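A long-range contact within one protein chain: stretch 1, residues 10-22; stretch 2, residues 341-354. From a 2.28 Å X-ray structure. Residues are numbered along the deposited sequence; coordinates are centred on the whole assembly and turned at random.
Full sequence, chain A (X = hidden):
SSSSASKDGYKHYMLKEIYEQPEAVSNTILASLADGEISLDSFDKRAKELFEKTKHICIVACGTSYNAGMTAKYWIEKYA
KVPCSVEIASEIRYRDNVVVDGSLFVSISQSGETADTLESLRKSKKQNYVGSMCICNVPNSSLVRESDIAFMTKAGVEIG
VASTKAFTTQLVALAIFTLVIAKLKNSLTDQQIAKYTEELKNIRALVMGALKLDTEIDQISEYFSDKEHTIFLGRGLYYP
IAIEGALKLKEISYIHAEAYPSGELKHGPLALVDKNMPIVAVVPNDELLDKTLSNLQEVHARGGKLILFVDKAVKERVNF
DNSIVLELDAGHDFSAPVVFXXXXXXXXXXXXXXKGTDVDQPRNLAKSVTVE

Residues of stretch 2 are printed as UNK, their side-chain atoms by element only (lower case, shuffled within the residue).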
# COMPACT_ATOMS: atom_id res chain seq x y z
N TYR A 10 7.35 33.97 11.06
CA TYR A 10 8.10 32.77 10.67
C TYR A 10 8.75 33.03 9.36
O TYR A 10 8.29 33.80 8.61
CB TYR A 10 7.20 31.53 10.60
CG TYR A 10 6.70 31.15 11.95
CD1 TYR A 10 7.48 30.38 12.79
CD2 TYR A 10 5.49 31.64 12.45
CE1 TYR A 10 7.07 30.06 14.02
CE2 TYR A 10 5.06 31.30 13.69
CZ TYR A 10 5.87 30.51 14.47
OH TYR A 10 5.51 30.12 15.71
N LYS A 11 9.84 32.32 9.09
CA LYS A 11 10.64 32.47 7.87
C LYS A 11 9.91 32.08 6.59
O LYS A 11 10.18 32.64 5.55
CB LYS A 11 11.87 31.58 8.02
CG LYS A 11 13.13 32.07 7.32
CD LYS A 11 14.15 32.52 8.35
CE LYS A 11 14.64 31.36 9.25
NZ LYS A 11 15.69 31.85 10.23
N HIS A 12 9.01 31.10 6.69
CA HIS A 12 8.26 30.53 5.57
C HIS A 12 6.89 30.16 6.07
O HIS A 12 6.74 29.86 7.27
CB HIS A 12 8.92 29.24 5.11
CG HIS A 12 10.27 29.45 4.51
ND1 HIS A 12 11.43 29.38 5.25
CD2 HIS A 12 10.64 29.77 3.25
CE1 HIS A 12 12.46 29.63 4.46
NE2 HIS A 12 12.01 29.87 3.25
N TYR A 13 5.90 30.15 5.21
CA TYR A 13 4.58 29.74 5.62
C TYR A 13 4.56 28.30 6.12
O TYR A 13 3.86 27.97 7.08
CB TYR A 13 3.55 29.86 4.50
CG TYR A 13 3.20 31.26 4.14
CD1 TYR A 13 2.17 31.94 4.79
CD2 TYR A 13 3.89 31.90 3.13
CE1 TYR A 13 1.86 33.27 4.43
CE2 TYR A 13 3.61 33.21 2.77
CZ TYR A 13 2.59 33.88 3.40
OH TYR A 13 2.34 35.17 2.98
N MSE A 14 5.31 27.44 5.47
CA MSE A 14 5.32 26.04 5.89
C MSE A 14 5.71 25.93 7.37
O MSE A 14 5.16 25.14 8.09
CB MSE A 14 6.26 25.18 5.07
CG MSE A 14 6.07 23.76 5.45
SE MSE A 14 7.07 22.53 4.40
CE MSE A 14 6.79 20.79 5.44
N LEU A 15 6.66 26.74 7.80
CA LEU A 15 7.14 26.65 9.17
C LEU A 15 6.11 27.24 10.12
O LEU A 15 5.89 26.72 11.18
CB LEU A 15 8.48 27.38 9.33
CG LEU A 15 9.19 27.20 10.64
CD1 LEU A 15 9.46 25.73 10.88
CD2 LEU A 15 10.50 28.04 10.66
N LYS A 16 5.44 28.28 9.71
CA LYS A 16 4.32 28.79 10.52
C LYS A 16 3.25 27.71 10.75
O LYS A 16 2.69 27.61 11.84
CB LYS A 16 3.65 29.96 9.83
CG LYS A 16 2.34 30.36 10.51
CD LYS A 16 1.73 31.54 9.87
CE LYS A 16 0.75 31.18 8.79
NZ LYS A 16 -0.63 31.29 9.38
N GLU A 17 2.98 26.92 9.70
CA GLU A 17 1.89 25.98 9.76
C GLU A 17 2.26 24.82 10.62
O GLU A 17 1.42 24.27 11.31
CB GLU A 17 1.46 25.56 8.37
CG GLU A 17 0.56 26.64 7.73
CD GLU A 17 0.68 26.77 6.19
OE1 GLU A 17 0.92 25.75 5.51
OE2 GLU A 17 0.52 27.91 5.67
N ILE A 18 3.52 24.44 10.61
CA ILE A 18 3.94 23.39 11.49
C ILE A 18 3.76 23.87 12.92
O ILE A 18 3.31 23.12 13.76
CB ILE A 18 5.38 23.03 11.26
CG1 ILE A 18 5.51 22.27 9.95
CG2 ILE A 18 5.88 22.21 12.35
CD1 ILE A 18 6.93 22.10 9.49
N TYR A 19 4.07 25.15 13.15
CA TYR A 19 3.94 25.72 14.49
C TYR A 19 2.54 26.10 14.89
O TYR A 19 2.35 26.39 16.03
CB TYR A 19 4.86 26.92 14.70
CG TYR A 19 6.23 26.49 15.13
CD1 TYR A 19 7.16 26.07 14.20
CD2 TYR A 19 6.60 26.52 16.45
CE1 TYR A 19 8.44 25.70 14.58
CE2 TYR A 19 7.88 26.16 16.85
CZ TYR A 19 8.80 25.75 15.90
OH TYR A 19 10.06 25.34 16.27
N GLU A 20 1.57 26.07 13.97
CA GLU A 20 0.17 26.28 14.33
C GLU A 20 -0.49 25.00 14.82
O GLU A 20 -1.64 25.00 15.23
CB GLU A 20 -0.61 26.73 13.12
CG GLU A 20 -0.50 28.19 12.74
CD GLU A 20 -1.47 28.54 11.59
OE1 GLU A 20 -1.16 28.27 10.41
OE2 GLU A 20 -2.57 29.06 11.89
N GLN A 21 0.20 23.88 14.77
CA GLN A 21 -0.47 22.61 14.99
C GLN A 21 -1.02 22.43 16.37
O GLN A 21 -2.05 21.87 16.55
CB GLN A 21 0.43 21.44 14.57
CG GLN A 21 0.50 21.32 13.07
CD GLN A 21 1.40 20.27 12.61
OE1 GLN A 21 0.99 19.28 11.95
NE2 GLN A 21 2.68 20.49 12.85
N PRO A 22 -0.33 22.92 17.37
CA PRO A 22 -0.94 22.82 18.71
C PRO A 22 -2.27 23.55 18.84
O PRO A 22 -3.19 23.02 19.42
CB PRO A 22 0.12 23.47 19.62
CG PRO A 22 1.36 23.18 18.91
CD PRO A 22 1.04 23.44 17.45
N UNK A 341 4.57 12.64 14.02
CA UNK A 341 4.52 13.31 12.72
C UNK A 341 5.33 14.59 12.69
O UNK A 341 5.97 14.90 11.69
o UNK A 341 2.37 12.40 12.06
c UNK A 341 3.07 13.62 12.25
c UNK A 341 3.03 14.27 10.91
N UNK A 342 5.35 15.32 13.81
CA UNK A 342 5.94 16.63 13.84
C UNK A 342 7.44 16.65 13.46
O UNK A 342 7.86 17.46 12.66
c UNK A 342 6.31 18.64 15.24
c UNK A 342 5.72 17.27 15.20
c UNK A 342 4.23 17.32 15.63
c UNK A 342 3.17 17.83 14.64
N UNK A 343 8.25 15.78 14.07
CA UNK A 343 9.64 15.73 13.75
C UNK A 343 9.87 15.44 12.29
O UNK A 343 10.85 15.90 11.71
c UNK A 343 7.93 14.99 15.29
c UNK A 343 10.16 14.51 14.58
c UNK A 343 9.15 14.17 15.58
N UNK A 344 8.99 14.62 11.70
CA UNK A 344 9.16 14.24 10.35
C UNK A 344 8.83 15.45 9.48
O UNK A 344 9.44 15.66 8.43
c UNK A 344 8.28 13.04 10.06
c UNK A 344 9.98 11.41 10.99
c UNK A 344 8.50 11.78 10.94
c UNK A 344 7.67 10.57 10.41
N UNK A 345 7.89 16.28 9.91
CA UNK A 345 7.58 17.48 9.11
C UNK A 345 8.76 18.41 9.20
O UNK A 345 9.12 19.01 8.21
c UNK A 345 4.03 18.04 10.44
n UNK A 345 2.81 17.88 9.95
o UNK A 345 4.26 18.71 11.46
c UNK A 345 6.35 18.21 9.58
c UNK A 345 5.14 17.38 9.66
N UNK A 346 9.33 18.55 10.39
CA UNK A 346 10.46 19.46 10.58
C UNK A 346 11.69 18.99 9.80
O UNK A 346 12.43 19.78 9.22
c UNK A 346 9.83 20.45 12.91
c UNK A 346 10.79 19.59 12.05
c UNK A 346 9.77 21.86 12.44
c UNK A 346 10.23 20.48 14.41
N UNK A 347 11.85 17.69 9.71
CA UNK A 347 12.94 17.12 8.98
C UNK A 347 12.81 17.50 7.56
O UNK A 347 13.80 17.88 6.92
c UNK A 347 14.05 13.38 8.55
c UNK A 347 12.93 15.61 9.10
c UNK A 347 15.51 15.40 8.93
c UNK A 347 14.14 14.89 8.42
N UNK A 348 11.61 17.39 7.03
CA UNK A 348 11.45 17.63 5.62
C UNK A 348 11.59 19.11 5.33
O UNK A 348 12.11 19.47 4.28
o UNK A 348 9.06 18.00 5.42
c UNK A 348 10.11 17.09 5.08
N UNK A 349 11.17 19.95 6.26
CA UNK A 349 11.38 21.38 6.11
C UNK A 349 12.85 21.73 6.05
O UNK A 349 13.30 22.35 5.10
c UNK A 349 11.80 26.36 7.14
o UNK A 349 12.19 27.67 7.13
c UNK A 349 10.79 25.90 6.30
c UNK A 349 12.45 25.49 8.02
c UNK A 349 10.45 24.53 6.33
c UNK A 349 10.71 22.17 7.23
c UNK A 349 12.09 24.14 8.05
c UNK A 349 11.08 23.64 7.20
N UNK A 350 13.61 21.33 7.03
CA UNK A 350 15.03 21.67 7.01
C UNK A 350 15.85 21.05 5.87
O UNK A 350 16.77 21.70 5.38
n UNK A 350 14.32 23.04 11.26
n UNK A 350 15.41 23.52 9.48
c UNK A 350 15.18 22.16 9.44
c UNK A 350 14.47 21.87 10.55
c UNK A 350 14.89 24.02 10.59
c UNK A 350 15.65 21.30 8.33
N UNK A 351 15.52 19.83 5.43
CA UNK A 351 16.27 19.21 4.37
C UNK A 351 15.97 19.96 3.09
O UNK A 351 16.84 20.14 2.25
c UNK A 351 16.50 17.11 3.00
c UNK A 351 16.51 17.10 5.54
c UNK A 351 15.97 17.75 4.29
N UNK A 352 14.74 20.47 2.99
CA UNK A 352 14.35 21.28 1.84
C UNK A 352 15.17 22.55 1.78
O UNK A 352 15.64 22.94 0.71
c UNK A 352 12.88 21.63 1.87
N UNK A 353 15.37 23.18 2.92
CA UNK A 353 16.20 24.38 2.95
C UNK A 353 17.65 24.08 2.54
O UNK A 353 18.21 24.74 1.67
c UNK A 353 14.77 25.48 4.67
c UNK A 353 17.13 26.30 4.28
c UNK A 353 14.16 26.42 3.74
c UNK A 353 16.20 25.06 4.30
N UNK A 354 18.24 23.06 3.15
CA UNK A 354 19.56 22.55 2.73
C UNK A 354 19.66 22.31 1.23
O UNK A 354 20.63 22.68 0.62
c UNK A 354 20.17 21.43 4.92
c UNK A 354 21.09 20.58 2.76
c UNK A 354 21.51 22.00 5.23
c UNK A 354 19.89 21.22 3.42

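Position 341 has one side-chain carbon carrying an oxygen and a carbon, and touches nothing on stretch 1: Thr-341. Its hydroxyl suits a buried place because it is hydrogen-bonded elsewhere in the structure. Position 342 bears four carbons, forked at the first; the end of the two-carbon arm reaches the Gln-21 amide. This is Ile-342. Its CB points sideways, yet CD1 of Ile-342 comes to 3.2 Å from NE2 of Gln-21, an apolar flank beside an amide. At 343 three carbons close a ring onto the backbone nitrogen. This is Pro-343, whose N cannot donate to the preceding turn, so the helix kinks here. Position 344, four carbons forked at the second, is out of reach of stretch 1: Leu-344, apolar as its burial favours.

Position 345 has three carbons, the third carrying an oxygen and a nitrogen that meet the Gln-21 amide: Gln-345. An amide suits this buried place because it can donate and accept at once. NE2 of Gln-345 gives to OE1 of Gln-21 (3.0 Å), and NE2 of Gln-21 gives to OE1 of Gln-345 (2.8 Å). Its aliphatic base serves too, with CB of Gln-345 3.9 Å from CD1 of Ile-18.

Position 346, four carbons forked at the second, touches Leu-15 and Ile-18 and is Leu-346. It offers them a branched apolar end: CD2 of Leu-346 lies 3.9 Å from CG2 of Ile-18 and 4.2 Å from CD1 of Leu-15. Position 347 has the same fork and is Leu-347, out of reach, its apolar side chain suited to burial. At 348 one carbon then one oxygen meet Met-14, a selenomethionine: Ser-348. CE of Met-14 lies 3.6 Å from OG of Ser-348, and this buried hydroxyl is satisfied by donating to O of Gln-345, 3.0 Å from OG of Ser-348.

Position 349 shows a carbon, then a six-carbon ring bearing an oxygen, against His-12, Met-14 and Leu-15: Tyr-349, the residue most covered by stretch 1. CD1 of Leu-15 sits over the ring face, 4.3 Å from its centroid, and SE of Met-14 lies at the edge, 4.4 Å from CD1 of Tyr-349. The hydroxyl carries the ring's reach on to a hydrogen bond between OH of Tyr-349 and ND1 of His-12, 2.7 Å.

A five-membered ring with two nitrogens at 350 is His-350, its NE2 satisfied elsewhere. At 351 one carbon carries two more, without a ring: Val-351, apolar and buried. A lone carbon at 352 gives Ala-352, also buried; neither makes contact. Position 353, four carbons forked at the first, touches the His-12 ring: Ile-353, whose CD1 lies 3.7 Å from CE1 of His-12, an apolar end against the imidazole. The same pattern at 354 is Ile-354, out of reach of stretch 1.

Helix 13-19 and helix 341-354 run nearly antiparallel (168°), so Leu-15 pairs with Tyr-349 and Ile-18 with Gln-345. Apolar packing fills the middle; the paired glutamine amides and the His-12–Tyr-349 bond fix its ends.

Stretch 2 341-354: TIPLQLLSYHVAII
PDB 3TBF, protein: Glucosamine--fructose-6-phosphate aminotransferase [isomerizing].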